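Local coordinates for protein shikimate dehydrogenase (NADP(+)) (Thermus thermophilus, PDB 2EV9) that catalyses the reversible NADPH-linked reduction of 3-dehydroshikimate to shikimate in the pathway that leads to chorismate and the aromatic amino acids, at residues Leu7-Ala12 and Asp37-Ala42; Pro62-Ala67 and Ile81-Thr86; Gly117-Leu122 and Leu140-Trp145. All coordinates share one frame; numbering follows the deposited sequence.

Contact 1 (Leu7-Ala12 and Asp37-Ala42)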
loop_
_atom_site.group_PDB
_atom_site.type_symbol
_atom_site.label_atom_id
_atom_site.label_comp_id
_atom_site.label_asym_id
_atom_site.label_seq_id
_atom_site.Cartn_x
_atom_site.Cartn_y
_atom_site.Cartn_z
ATOM N N LEU B 7 17.432 3.530 4.881
ATOM C CA LEU B 7 18.600 2.799 4.411
ATOM C C LEU B 7 19.464 3.734 3.579
ATOM O O LEU B 7 18.949 4.533 2.800
ATOM C CB LEU B 7 18.166 1.602 3.561
ATOM C CG LEU B 7 17.077 0.673 4.107
ATOM C CD1 LEU B 7 16.831 -0.425 3.094
ATOM C CD2 LEU B 7 17.481 0.074 5.445
ATOM N N GLY B 8 20.777 3.638 3.753
ATOM C CA GLY B 8 21.679 4.493 3.006
ATOM C C GLY B 8 23.062 4.544 3.623
ATOM O O GLY B 8 23.305 3.949 4.670
ATOM N N HIS B 9 23.972 5.262 2.977
ATOM C CA HIS B 9 25.330 5.368 3.476
ATOM C C HIS B 9 25.887 6.739 3.122
ATOM O O HIS B 9 26.115 7.036 1.951
ATOM C CB HIS B 9 26.193 4.267 2.851
ATOM C CG HIS B 9 27.557 4.148 3.455
ATOM N ND1 HIS B 9 27.759 3.915 4.797
ATOM C CD2 HIS B 9 28.787 4.231 2.897
ATOM C CE1 HIS B 9 29.056 3.861 5.043
ATOM N NE2 HIS B 9 29.702 4.049 3.906
ATOM N N PRO B 10 26.085 7.605 4.128
ATOM C CA PRO B 10 25.815 7.356 5.547
ATOM C C PRO B 10 24.376 7.709 5.912
ATOM O O PRO B 10 23.634 8.242 5.088
ATOM C CB PRO B 10 26.812 8.267 6.238
ATOM C CG PRO B 10 26.770 9.480 5.361
ATOM C CD PRO B 10 26.761 8.903 3.949
ATOM N N VAL B 11 23.995 7.402 7.149
ATOM C CA VAL B 11 22.662 7.697 7.650
ATOM C C VAL B 11 22.764 8.091 9.121
ATOM O O VAL B 11 21.756 8.333 9.779
ATOM C CB VAL B 11 21.713 6.478 7.538
ATOM C CG1 VAL B 11 21.433 6.155 6.082
ATOM C CG2 VAL B 11 22.318 5.273 8.254
ATOM N N ALA B 12 23.990 8.169 9.630
ATOM C CA ALA B 12 24.224 8.514 11.033
ATOM C C ALA B 12 23.649 9.875 11.401
ATOM O O ALA B 12 23.327 10.128 12.562
ATOM C CB ALA B 12 25.725 8.487 11.336
ATOM N N ASP B 37 22.678 1.486 8.148
ATOM C CA ASP B 37 23.773 1.853 7.259
ATOM C C ASP B 37 23.823 0.806 6.149
ATOM O O ASP B 37 24.089 -0.364 6.412
ATOM C CB ASP B 37 25.089 1.877 8.044
ATOM C CG ASP B 37 26.245 2.462 7.244
ATOM O OD1 ASP B 37 26.153 3.638 6.825
ATOM O OD2 ASP B 37 27.249 1.743 7.043
ATOM N N THR B 38 23.552 1.215 4.913
ATOM C CA THR B 38 23.548 0.259 3.813
ATOM C C THR B 38 24.234 0.732 2.536
ATOM O O THR B 38 23.687 1.547 1.792
ATOM C CB THR B 38 22.104 -0.163 3.447
ATOM O OG1 THR B 38 21.409 0.953 2.884
ATOM C CG2 THR B 38 21.357 -0.622 4.677
ATOM N N PRO B 39 25.451 0.226 2.270
ATOM C CA PRO B 39 26.208 0.593 1.069
ATOM C C PRO B 39 25.474 0.023 -0.140
ATOM O O PRO B 39 24.583 -0.808 0.021
ATOM C CB PRO B 39 27.558 -0.080 1.293
ATOM C CG PRO B 39 27.688 -0.071 2.783
ATOM C CD PRO B 39 26.309 -0.499 3.221
ATOM N N LEU B 40 25.836 0.453 -1.343
ATOM C CA LEU B 40 25.160 -0.047 -2.534
ATOM C C LEU B 40 25.357 -1.540 -2.767
ATOM O O LEU B 40 24.516 -2.188 -3.391
ATOM C CB LEU B 40 25.612 0.725 -3.772
ATOM C CG LEU B 40 24.996 0.217 -5.082
ATOM C CD1 LEU B 40 24.455 1.395 -5.876
ATOM C CD2 LEU B 40 26.041 -0.547 -5.884
ATOM N N GLU B 41 26.459 -2.085 -2.263
ATOM C CA GLU B 41 26.741 -3.506 -2.446
ATOM C C GLU B 41 25.855 -4.364 -1.549
ATOM O O GLU B 41 25.665 -5.554 -1.803
ATOM C CB GLU B 41 28.223 -3.799 -2.159
ATOM C CG GLU B 41 28.588 -3.962 -0.682
ATOM C CD GLU B 41 28.367 -5.379 -0.169
ATOM O OE1 GLU B 41 28.523 -5.604 1.050
ATOM O OE2 GLU B 41 28.046 -6.271 -0.984
ATOM N N ALA B 42 25.307 -3.752 -0.504
ATOM C CA ALA B 42 24.452 -4.471 0.433
ATOM C C ALA B 42 22.964 -4.211 0.202
ATOM O O ALA B 42 22.125 -4.676 0.971
ATOM C CB ALA B 42 24.831 -4.098 1.863
#
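Gly8 and Asp37 form a parallel bridge where two neighbouring strands end, and a single backbone hydrogen bond, Thr38 N to Gly8 O at 2.8 Å, spans it. The same oxygen also receives a CA-H...O contact from Asp37. Gly8 has backbone angles open mainly to glycine, since a CB here would be pressed against the preceding carbonyl oxygen. Beyond this bridge the side chains of His9 and Asp37 take over. With CG anti to the backbone N (chi1 -171°), the imidazole is laid alongside the Asp37 carboxylate, and His9 ND1 donates to OD1 of Asp37 over 2.6 Å in a nearly straight bond. OD1 lies in the plane of the ring, at its edge, and is met on its syn side, while the carboxylate itself is turned 61° from the imidazole. Pro39 CG sits 4.3 Å above one ring face, displaced toward the rim, so the histidine is bordered by an acid at its edge and an apolar ring over a face. The bridge joins strands 2-8 and 31-37 of the mixed sheet in the substrate-binding domain, with 31-37 an edge strand within the chain. On the buried side Thr38 packs against Leu7, Thr38 CG2 lying 4.0 Å from Leu7 CD2, and both residues touch Arg46 of helix 43-53, whose guanidinium also binds the Asp37 carbonyl. Val11 follows the cis-proline Pro10; Val11 CG2 lies 3.8 Å from Asp37 N, and the Val11 side chain is about 4 Å from that of Thr60, a shikimate-binding residue.

Contact 2 (Pro62-Ala67 and Ile81-Thr86). With SKM ((3R,4S,5R)-3,4,5-trihydroxycyclohex-1-ene-1-carboxylic acid), chain G.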
loop_
_atom_site.group_PDB
_atom_site.type_symbol
_atom_site.label_atom_id
_atom_site.label_comp_id
_atom_site.label_asym_id
_atom_site.label_seq_id
_atom_site.Cartn_x
_atom_site.Cartn_y
_atom_site.Cartn_z
ATOM N N PRO B 62 23.413 6.105 -1.167
ATOM C CA PRO B 62 23.373 6.070 -2.632
ATOM C C PRO B 62 22.511 4.911 -3.138
ATOM O O PRO B 62 22.955 4.129 -3.981
ATOM C CB PRO B 62 24.828 5.867 -2.985
ATOM C CG PRO B 62 25.224 4.820 -1.958
ATOM C CD PRO B 62 24.519 5.266 -0.666
ATOM N N LEU B 63 21.283 4.807 -2.633
ATOM C CA LEU B 63 20.401 3.712 -3.026
ATOM C C LEU B 63 19.146 4.119 -3.791
ATOM O O LEU B 63 18.369 3.256 -4.199
ATOM C CB LEU B 63 19.972 2.932 -1.785
ATOM C CG LEU B 63 21.041 2.610 -0.741
ATOM C CD1 LEU B 63 20.372 1.999 0.473
ATOM C CD2 LEU B 63 22.087 1.666 -1.315
ATOM N N LYS B 64 18.942 5.416 -3.990
ATOM C CA LYS B 64 17.744 5.892 -4.677
ATOM C C LYS B 64 17.555 5.452 -6.126
ATOM O O LYS B 64 16.429 5.216 -6.561
ATOM C CB LYS B 64 17.655 7.419 -4.603
ATOM C CG LYS B 64 17.367 7.960 -3.216
ATOM C CD LYS B 64 16.879 9.398 -3.298
ATOM C CE LYS B 64 16.538 9.962 -1.925
ATOM N NZ LYS B 64 16.059 11.374 -2.016
ATOM N N GLU B 65 18.642 5.347 -6.879
ATOM C CA GLU B 65 18.530 4.952 -8.284
ATOM C C GLU B 65 18.670 3.435 -8.481
ATOM O O GLU B 65 17.998 2.824 -9.301
ATOM C CB GLU B 65 19.618 5.682 -9.073
ATOM C CG GLU B 65 19.417 7.198 -9.080
ATOM C CD GLU B 65 20.129 7.791 -10.275
ATOM O OE1 GLU B 65 21.201 7.313 -10.615
ATOM O OE2 GLU B 65 19.599 8.735 -10.858
ATOM N N ALA B 66 19.565 2.804 -7.726
ATOM C CA ALA B 66 19.799 1.367 -7.853
ATOM C C ALA B 66 18.762 0.505 -7.138
ATOM O O ALA B 66 18.968 -0.694 -6.948
ATOM C CB ALA B 66 21.190 1.024 -7.341
ATOM N N ALA B 67 17.646 1.104 -6.742
ATOM C CA ALA B 67 16.615 0.348 -6.045
ATOM C C ALA B 67 15.492 -0.112 -6.971
ATOM O O ALA B 67 14.939 -1.197 -6.791
ATOM C CB ALA B 67 16.042 1.182 -4.897
ATOM N N ILE B 81 11.630 10.184 -12.662
ATOM C CA ILE B 81 12.662 10.842 -11.875
ATOM C C ILE B 81 13.863 9.905 -11.791
ATOM O O ILE B 81 15.011 10.348 -11.705
ATOM C CB ILE B 81 12.149 11.167 -10.451
ATOM C CG1 ILE B 81 10.970 12.137 -10.542
ATOM C CG2 ILE B 81 13.274 11.769 -9.615
ATOM C CD1 ILE B 81 10.230 12.355 -9.238
ATOM N N GLY B 82 13.584 8.604 -11.832
ATOM C CA GLY B 82 14.637 7.609 -11.768
ATOM C C GLY B 82 15.165 7.391 -10.366
ATOM O O GLY B 82 16.310 6.968 -10.182
ATOM N N ALA B 83 14.329 7.676 -9.371
ATOM C CA ALA B 83 14.728 7.518 -7.979
ATOM C C ALA B 83 13.554 7.127 -7.088
ATOM O O ALA B 83 12.428 7.577 -7.291
ATOM C CB ALA B 83 15.354 8.816 -7.464
ATOM N N VAL B 84 13.835 6.275 -6.108
ATOM C CA VAL B 84 12.832 5.831 -5.151
ATOM C C VAL B 84 13.367 6.147 -3.760
ATOM O O VAL B 84 14.496 5.781 -3.417
ATOM C CB VAL B 84 12.566 4.308 -5.271
ATOM C CG1 VAL B 84 11.768 3.813 -4.074
ATOM C CG2 VAL B 84 11.798 4.022 -6.555
ATOM N N ASN B 85 12.561 6.841 -2.965
ATOM C CA ASN B 85 12.965 7.198 -1.614
ATOM C C ASN B 85 12.063 6.512 -0.595
ATOM O O ASN B 85 12.368 6.492 0.596
ATOM C CB ASN B 85 12.900 8.723 -1.429
ATOM C CG ASN B 85 11.492 9.223 -1.130
ATOM O OD1 ASN B 85 10.518 8.809 -1.762
ATOM N ND2 ASN B 85 11.383 10.130 -0.160
ATOM N N THR B 86 10.958 5.942 -1.068
ATOM C CA THR B 86 10.009 5.283 -0.182
ATOM C C THR B 86 9.595 3.899 -0.666
ATOM O O THR B 86 9.065 3.742 -1.767
ATOM C CB THR B 86 8.747 6.141 -0.014
ATOM O OG1 THR B 86 9.113 7.416 0.528
ATOM C CG2 THR B 86 7.745 5.458 0.920
HETATM O O12 SKM G . 14.030 11.557 0.430
HETATM C C8 SKM G . 14.433 11.680 1.790
HETATM C C6 SKM G . 14.506 10.265 2.431
HETATM O O7 SKM G . 13.225 9.640 2.345
HETATM C C5 SKM G . 14.934 10.364 3.910
HETATM C C4 SKM G . 16.132 11.279 4.095
HETATM C C1 SKM G . 16.905 11.160 5.349
HETATM O O2 SKM G . 16.533 10.262 6.277
HETATM O O3 SKM G . 17.876 11.865 5.552
HETATM C C10 SKM G . 16.518 12.181 3.188
HETATM C C9 SKM G . 15.817 12.403 1.862
HETATM O O11 SKM G . 16.667 11.919 0.810
HETATM O O HOH W 1 17.370 10.508 -9.954
#
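Lys64 and Val84 carry the one direct hydrogen bond between the segments, Val84 N to Lys64 O at 2.8 Å. CA-H...O contacts reinforce it: Ala83 CA approaches the same Lys64 oxygen at 3.2 Å, and Lys64 CA and Glu65 CA lie against the carbonyls of Val84 and Gly82. Side-chain packing adds to this: Lys64 CB and Ala83 CB meet at 3.9 Å, and Glu65 CG rests on Gly82 O. One water donates to both Glu65 OE2 and Ile81 O, joining the segments at the end of helix 76-81, where Gly82 leaves the helix with positive phi. A second group of polar bonds involves the bound shikimate. The Lys64 chain, extended beyond CG, runs past Asn85 CB to the ligand. There Lys64 NZ donates to shikimate O11 (2.9 Å) and shikimate O12 (3.2 Å) while forming a salt bridge with Asp100. Asn85 ND2 shares shikimate O12 at 3.1 Å and bonds weakly to O7; Asn85 OD1 accepts from the Thr99 amide, which fixes the turn of the amide group. Lys64, the proton acceptor, and Asn85 are thus part of the shikimate site of this dehydrogenase, to which Ser14, Ser16, Asp100 and Gln235 also contribute.

Contact 3 (Gly117-Leu122 and Leu140-Trp145)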
loop_
_atom_site.group_PDB
_atom_site.type_symbol
_atom_site.label_atom_id
_atom_site.label_comp_id
_atom_site.label_asym_id
_atom_site.label_seq_id
_atom_site.Cartn_x
_atom_site.Cartn_y
_atom_site.Cartn_z
ATOM N N GLY B 117 5.461 30.678 -11.447
ATOM C CA GLY B 117 6.720 30.624 -12.164
ATOM C C GLY B 117 6.997 31.900 -12.937
ATOM O O GLY B 117 6.283 32.889 -12.767
ATOM N N PRO B 118 8.021 31.912 -13.805
ATOM C CA PRO B 118 8.906 30.779 -14.075
ATOM C C PRO B 118 9.701 30.387 -12.836
ATOM O O PRO B 118 10.152 31.241 -12.067
ATOM C CB PRO B 118 9.812 31.305 -15.192
ATOM C CG PRO B 118 9.017 32.436 -15.803
ATOM C CD PRO B 118 8.456 33.085 -14.578
ATOM N N ALA B 119 9.858 29.086 -12.643
ATOM C CA ALA B 119 10.608 28.584 -11.511
ATOM C C ALA B 119 11.939 28.113 -12.054
ATOM O O ALA B 119 11.997 27.510 -13.121
ATOM C CB ALA B 119 9.862 27.429 -10.859
ATOM N N LEU B 120 13.010 28.409 -11.328
ATOM C CA LEU B 120 14.343 27.997 -11.737
ATOM C C LEU B 120 14.971 27.065 -10.701
ATOM O O LEU B 120 15.093 27.417 -9.526
ATOM C CB LEU B 120 15.248 29.221 -11.940
ATOM C CG LEU B 120 16.736 28.931 -12.144
ATOM C CD1 LEU B 120 16.948 28.000 -13.335
ATOM C CD2 LEU B 120 17.488 30.245 -12.347
ATOM N N VAL B 121 15.362 25.877 -11.149
ATOM C CA VAL B 121 15.989 24.888 -10.284
ATOM C C VAL B 121 17.486 24.815 -10.557
ATOM O O VAL B 121 17.916 24.453 -11.653
ATOM C CB VAL B 121 15.375 23.483 -10.498
ATOM C CG1 VAL B 121 16.093 22.460 -9.625
ATOM C CG2 VAL B 121 13.893 23.512 -10.179
ATOM N N LEU B 122 18.279 25.164 -9.548
ATOM C CA LEU B 122 19.729 25.136 -9.665
ATOM C C LEU B 122 20.205 23.734 -9.315
ATOM O O LEU B 122 20.092 23.311 -8.171
ATOM C CB LEU B 122 20.359 26.165 -8.712
ATOM C CG LEU B 122 19.877 27.614 -8.860
ATOM C CD1 LEU B 122 20.577 28.519 -7.846
ATOM C CD2 LEU B 122 20.153 28.092 -10.280
ATOM N N LEU B 140 3.531 25.094 -13.590
ATOM C CA LEU B 140 4.438 26.236 -13.701
ATOM C C LEU B 140 5.433 26.077 -14.839
ATOM O O LEU B 140 5.785 24.957 -15.210
ATOM C CB LEU B 140 5.246 26.415 -12.411
ATOM C CG LEU B 140 4.578 26.774 -11.088
ATOM C CD1 LEU B 140 3.619 25.665 -10.668
ATOM C CD2 LEU B 140 5.659 26.982 -10.026
ATOM N N GLU B 141 5.885 27.208 -15.384
ATOM C CA GLU B 141 6.900 27.207 -16.435
ATOM C C GLU B 141 8.193 26.992 -15.651
ATOM O O GLU B 141 8.454 27.720 -14.692
ATOM C CB GLU B 141 6.944 28.558 -17.152
ATOM C CG GLU B 141 8.203 28.772 -17.985
ATOM C CD GLU B 141 8.231 30.129 -18.664
ATOM O OE1 GLU B 141 7.672 31.092 -18.099
ATOM O OE2 GLU B 141 8.826 30.240 -19.756
ATOM N N VAL B 142 8.994 26.008 -16.055
ATOM C CA VAL B 142 10.219 25.675 -15.331
ATOM C C VAL B 142 11.517 25.641 -16.128
ATOM O O VAL B 142 11.600 24.992 -17.172
ATOM C CB VAL B 142 10.072 24.293 -14.647
ATOM C CG1 VAL B 142 11.330 23.965 -13.852
ATOM C CG2 VAL B 142 8.842 24.281 -13.757
ATOM N N TRP B 143 12.536 26.326 -15.606
ATOM C CA TRP B 143 13.860 26.360 -16.225
ATOM C C TRP B 143 14.817 25.593 -15.316
ATOM O O TRP B 143 14.585 25.476 -14.112
ATOM C CB TRP B 143 14.384 27.796 -16.371
ATOM C CG TRP B 143 13.474 28.749 -17.082
ATOM C CD1 TRP B 143 12.640 28.469 -18.128
ATOM C CD2 TRP B 143 13.344 30.155 -16.829
ATOM N NE1 TRP B 143 11.997 29.614 -18.540
ATOM C CE2 TRP B 143 12.410 30.663 -17.761
ATOM C CE3 TRP B 143 13.928 31.036 -15.907
ATOM C CZ2 TRP B 143 12.045 32.014 -17.797
ATOM C CZ3 TRP B 143 13.563 32.381 -15.943
ATOM C CH2 TRP B 143 12.632 32.853 -16.882
ATOM N N VAL B 144 15.901 25.085 -15.890
ATOM C CA VAL B 144 16.881 24.335 -15.124
ATOM C C VAL B 144 18.292 24.778 -15.463
ATOM O O VAL B 144 18.604 25.076 -16.615
ATOM C CB VAL B 144 16.765 22.815 -15.398
ATOM C CG1 VAL B 144 16.938 22.543 -16.888
ATOM C CG2 VAL B 144 17.817 22.053 -14.597
ATOM N N TRP B 145 19.144 24.822 -14.448
ATOM C CA TRP B 145 20.534 25.214 -14.625
ATOM C C TRP B 145 21.420 24.183 -13.935
ATOM O O TRP B 145 20.989 23.505 -13.002
ATOM C CB TRP B 145 20.785 26.599 -14.009
ATOM C CG TRP B 145 22.237 26.983 -13.977
ATOM C CD1 TRP B 145 22.947 27.617 -14.960
ATOM C CD2 TRP B 145 23.170 26.704 -12.925
ATOM N NE1 TRP B 145 24.266 27.749 -14.583
ATOM C CE2 TRP B 145 24.429 27.198 -13.339
ATOM C CE3 TRP B 145 23.063 26.082 -11.673
ATOM C CZ2 TRP B 145 25.576 27.089 -12.541
ATOM C CZ3 TRP B 145 24.207 25.974 -10.880
ATOM C CH2 TRP B 145 25.444 26.477 -11.320
HETATM O O HOH W 2 4.466 30.140 -14.389
#
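Pro118 fits against the indole of Trp143 at the entrance to a parallel strand pair, 119-122 beside 142-145, which belongs to the beta-alpha-beta unit of the Rossmann-type NADP-binding domain. The strand axes approach to 4.7 Å with a 22° angle between their directions. Four backbone bonds alternate along the pair: Ala119 N to Glu141 O, Trp143 N to Ala119 O, Val121 N to Trp143 O and Trp145 N to Val121 O. One face of this pair bears the large side chains. A chi1 of 170° turns the Leu120 branch away from its own N and beside its own carbonyl carbon, which brings Leu120 CD1 over the neighbouring strand, where it settles between Trp143 CB and Trp145 CB, 4.0 and 4.1 Å away. Farther along, Leu122 CD2 meets the six-membered ring of Trp145 obliquely, 3.8 Å from CE3. The Leu120 methyl thus fills the hollow between the two tryptophan stems, while Leu122 abuts the Trp145 ring. The opposite face is smoother: the small Ala119 faces Val142, with Ala119 CB 4.4 Å from Val142 CG2, while Val121 and Val144 lie in register beyond. Helix 126-137 covers these smaller residues, Leu135 touching Ala119, Val121 and Val142, and Val144 lies close to Ala124 of the NADP-binding turn. At the strand entrances Leu140 CD2 touches Ala119 CB at 4.3 Å, and Gly117 precedes a cis bond to Pro118. Glu141, extended beyond CG, runs alongside the pyrrolidine ring, its OE2 in a weak bond from Trp143 NE1. Pro118 CB makes a CH-pi contact with the Trp143 indole, 3.6 Å from the centroid of the six-membered ring and only 15° off its normal.

How the contacts relate
From the N terminus, contact 1 closes first, bringing the end of strand 2-8 to the end of strand 31-37 across helix 16-26. Contact 2 follows, returning the loop after strand 56-59 to the approach to strand 86-90, around helix 76-81. Contact 3 then closes over helix 126-137. The three loops run in series, with none nested or crossed. Contacts 1 and 2 share the substrate-binding domain and touch directly: Pro62 packs on His9, and Ala66 on Leu40. Contact 3 belongs to the nucleotide-binding domain; its centre is about 32 Å from that of contact 1 and about 23 Å from that of contact 2.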